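Local coordinates for protein Glucanase/chitosanase (Paenibacillus fukuinensis, PDB 4ZZ8) that probably hydrolyses O-glycosidic bonds of glucan and chitosan as a family 8 glycosidase, this piece being its discoidin-like (F5/8 type C) domain, at residues A[78-83]-A[113-118]. Numbering follows the deposited sequence. Where two conformers were deposited one is given.
With SO4 (sulfate ion), chain E.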
ATOM      1  N   GLN A  78       3.452   5.657   4.061  1.00  8.86           N
ATOM      2  CA  GLN A  78       3.652   7.061   3.890  1.00  9.06           C
ATOM      3  C   GLN A  78       2.306   7.754   3.651  1.00 11.09           C
ATOM      4  O   GLN A  78       1.420   7.180   3.051  1.00 10.66           O
ATOM      5  CB  GLN A  78       4.561   7.390   2.717  1.00 11.32           C
ATOM      6  CG  GLN A  78       5.861   6.616   2.823  1.00 11.43           C
ATOM      7  CD  GLN A  78       6.766   6.912   1.641  1.00 13.13           C
ATOM      8  OE1 GLN A  78       6.398   6.967   0.496  1.00 12.68           O
ATOM      9  NE2 GLN A  78       7.992   7.128   1.965  1.00 17.60           N
ATOM     10  N   VAL A  79       2.247   9.029   4.036  1.00  9.26           N
ATOM     11  CA  VAL A  79       1.034   9.810   3.745  1.00  9.22           C
ATOM     12  C   VAL A  79       1.370  11.042   2.948  1.00  9.80           C
ATOM     13  O   VAL A  79       2.501  11.597   2.960  1.00 10.87           O
ATOM     14  CB  VAL A  79       0.260  10.241   5.013  1.00  9.56           C
ATOM     15  CG1 VAL A  79      -0.093   9.004   5.808  1.00 10.28           C
ATOM     16  CG2 VAL A  79       1.116  11.188   5.851  1.00 10.61           C
ATOM     17  N   SER A  80       0.395  11.530   2.191  1.00  9.61           N
ATOM     18  CA  SER A  80       0.514  12.815   1.559  1.00  9.97           C
ATOM     19  C   SER A  80      -0.738  13.629   1.844  1.00 10.63           C
ATOM     20  O   SER A  80      -1.845  13.107   1.887  1.00  9.94           O
ATOM     21  CB  SER A  80       0.637  12.750   0.060  1.00 11.69           C
ATOM     22  OG  SER A  80       0.717  14.017  -0.544  1.00 12.97           O
ATOM     23  N   ASN A  81      -0.500  14.942   2.008  1.00 12.59           N
ATOM     24  CA  ASN A  81      -1.638  15.854   2.175  1.00 14.10           C
ATOM     25  C   ASN A  81      -1.653  16.863   1.076  1.00 16.56           C
ATOM     26  O   ASN A  81      -2.251  17.972   1.247  1.00 20.82           O
ATOM     27  CB  ASN A  81      -1.597  16.504   3.588  1.00 15.45           C
ATOM     28  CG  ASN A  81      -2.066  15.568   4.625  1.00 14.93           C
ATOM     29  OD1 ASN A  81      -3.298  15.351   4.731  1.00 14.79           O
ATOM     30  ND2 ASN A  81      -1.165  14.922   5.293  1.00 15.57           N
ATOM     31  N   ASP A  82      -1.097  16.525  -0.094  1.00 16.49           N
ATOM     32  CA  ASP A  82      -1.145  17.397  -1.266  1.00 20.72           C
ATOM     33  C   ASP A  82      -2.562  17.600  -1.762  1.00 18.71           C
ATOM     34  O   ASP A  82      -3.421  16.757  -1.608  1.00 18.52           O
ATOM     35  CB  ASP A  82      -0.356  16.771  -2.394  1.00 17.74           C
ATOM     36  CG  ASP A  82       1.098  16.785  -2.147  1.00 24.42           C
ATOM     37  OD1 ASP A  82       1.607  17.571  -1.353  1.00 25.46           O
ATOM     38  OD2 ASP A  82       1.765  15.943  -2.746  1.00 23.71           O
ATOM     39  N   SER A  83      -2.822  18.752  -2.390  1.00 23.22           N
ATOM     40  CA  SER A  83      -4.110  18.903  -3.067  1.00 22.86           C
ATOM     41  C   SER A  83      -4.116  18.260  -4.451  1.00 22.38           C
ATOM     42  O   SER A  83      -3.071  17.805  -4.972  1.00 23.12           O
ATOM     43  CB  SER A  83      -4.482  20.381  -3.138  1.00 28.13           C
ATOM     44  OG  SER A  83      -3.450  21.038  -3.829  1.00 30.74           O
ATOM     45  N   ALA A 113      -4.437  12.621   6.397  1.00 12.64           N
ATOM     46  CA  ALA A 113      -3.839  12.062   5.151  1.00 11.85           C
ATOM     47  C   ALA A 113      -4.913  12.167   4.065  1.00 12.42           C
ATOM     48  O   ALA A 113      -6.087  11.950   4.368  1.00 12.15           O
ATOM     49  CB  ALA A 113      -3.423  10.640   5.312  1.00 12.22           C
ATOM     50  N   LYS A 114      -4.534  12.650   2.875  1.00 11.31           N
ATOM     51  CA  LYS A 114      -5.408  12.497   1.708  0.60 11.32           C
ATOM     52  C   LYS A 114      -5.010  11.298   0.877  1.00 11.57           C
ATOM     53  O   LYS A 114      -5.847  10.697   0.226  1.00 12.75           O
ATOM     54  CB  LYS A 114      -5.423  13.700   0.800  0.60 14.06           C
ATOM     55  CG  LYS A 114      -6.703  13.678   0.001  0.60 17.53           C
ATOM     56  CD  LYS A 114      -6.650  14.468  -1.264  0.60 19.16           C
ATOM     57  CE  LYS A 114      -7.623  13.901  -2.282  0.60 18.25           C
ATOM     58  NZ  LYS A 114      -8.068  14.985  -3.190  0.60 26.55           N
ATOM     59  N   PHE A 115      -3.730  10.918   0.931  1.00  9.59           N
ATOM     60  CA  PHE A 115      -3.225   9.703   0.177  1.00  9.06           C
ATOM     61  C   PHE A 115      -2.412   8.878   1.163  1.00  9.84           C
ATOM     62  O   PHE A 115      -1.769   9.436   2.092  1.00 10.35           O
ATOM     63  CB  PHE A 115      -2.308  10.070  -0.990  1.00  9.52           C
ATOM     64  CG  PHE A 115      -2.944  11.041  -1.989  1.00  9.81           C
ATOM     65  CD1 PHE A 115      -2.871  12.409  -1.751  1.00 11.25           C
ATOM     66  CD2 PHE A 115      -3.501  10.601  -3.165  1.00 12.11           C
ATOM     67  CE1 PHE A 115      -3.394  13.334  -2.598  1.00 11.43           C
ATOM     68  CE2 PHE A 115      -4.066  11.516  -4.025  1.00 10.89           C
ATOM     69  CZ  PHE A 115      -3.996  12.904  -3.761  1.00 12.61           C
ATOM     70  N   VAL A 116      -2.365   7.558   0.946  1.00  9.18           N
ATOM     71  CA  VAL A 116      -1.571   6.652   1.774  1.00  9.82           C
ATOM     72  C   VAL A 116      -0.844   5.753   0.762  1.00  9.87           C
ATOM     73  O   VAL A 116      -1.435   5.235  -0.171  1.00  8.97           O
ATOM     74  CB  VAL A 116      -2.399   5.750   2.684  1.00 11.30           C
ATOM     75  CG1 VAL A 116      -1.415   5.045   3.644  1.00 11.03           C
ATOM     76  CG2 VAL A 116      -3.478   6.515   3.355  1.00 16.03           C
ATOM     77  N   ARG A 117       0.464   5.590   0.983  1.00  9.29           N
ATOM     78  CA  ARG A 117       1.316   4.787   0.038  1.00  9.29           C
ATOM     79  C   ARG A 117       2.035   3.722   0.807  1.00  8.99           C
ATOM     80  O   ARG A 117       2.560   3.978   1.879  1.00  9.13           O
ATOM     81  CB  ARG A 117       2.379   5.715  -0.585  1.00  9.42           C
ATOM     82  CG  ARG A 117       3.185   5.029  -1.741  1.00 11.33           C
ATOM     83  CD  ARG A 117       3.904   6.012  -2.611  1.00 10.74           C
ATOM     84  NE  ARG A 117       5.129   6.549  -2.048  1.00 10.63           N
ATOM     85  CZ  ARG A 117       6.165   6.996  -2.750  1.00 11.05           C
ATOM     86  NH1 ARG A 117       6.134   6.985  -4.061  1.00 11.89           N
ATOM     87  NH2 ARG A 117       7.296   7.356  -2.110  1.00 10.65           N
ATOM     88  N   VAL A 118       2.096   2.507   0.253  1.00  8.09           N
ATOM     89  CA  VAL A 118       3.073   1.496   0.647  1.00  8.23           C
ATOM     90  C   VAL A 118       4.219   1.651  -0.307  1.00  8.44           C
ATOM     91  O   VAL A 118       4.020   1.505  -1.514  1.00  8.43           O
ATOM     92  CB  VAL A 118       2.492   0.071   0.596  1.00  8.90           C
ATOM     93  CG1 VAL A 118       3.587  -0.958   0.882  1.00  9.40           C
ATOM     94  CG2 VAL A 118       1.328  -0.083   1.551  1.00 11.09           C
TER
HETATM   95  S   SO4 E 202       9.604   8.475  -4.945  1.00 22.07           S
HETATM   96  O1  SO4 E 202      10.849   7.887  -5.488  1.00 23.60           O
HETATM   97  O2  SO4 E 202       8.485   7.720  -5.613  1.00 24.06           O
HETATM   98  O3  SO4 E 202       9.759   8.298  -3.473  1.00 22.87           O
HETATM   99  O4  SO4 E 202       9.560   9.864  -5.249  1.00 28.01           O
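Gln78 and Arg117 lie side by side on one face of the five-stranded antiparallel sheet of the F5/8 type C beta-sandwich, where neighbouring strands 75-80 and 115-123 meet. Their amide and guanidinium planes are only 10° apart, and the guanidinium turns a side edge to the glutamine, so that Gln78 OE1 accepts both Arg117 NE at 2.9 Å and Arg117 NH2 at 2.8 Å; the NH2 bond falls on a lone pair in the carbonyl plane. Arg117 reaches this position because its chain bends at chi3 (78°) while Gln78 stays extended beyond CG. The adjoining edge holds a sulfate, probably from the crystallisation liquor, through nearly straight bonds from NH1 to O2 and NH2 to O3, NH2 thus serving both partners, and Trp90 and Trp49 make cation-pi contacts with the same group. Were Arg117 replaced by an alanine, Gln78 OE1 would probably lose both donors and the sulfate the two nitrogens that hold it.

On the same face, Ser80 CB sits beside Phe115 CD1 at 4.0 Å, while Asp82 O meets the ring's edge in plane, 3.6 Å from Phe115 CE1. On the opposite face, Val79 packs its CB against Ala113 CB (3.7 Å), and Ile60 of the second sheet touches both side chains within the sandwich core. The pairing ends in a classic beta bulge: Ser80 O accepts Lys114 N at 2.9 Å and Phe115 N at 3.0 Å. Beyond it, Ser80 OG, also hydrogen-bonded to Asn89 O, receives Asp82 N in an ST turn, at 3.1 Å.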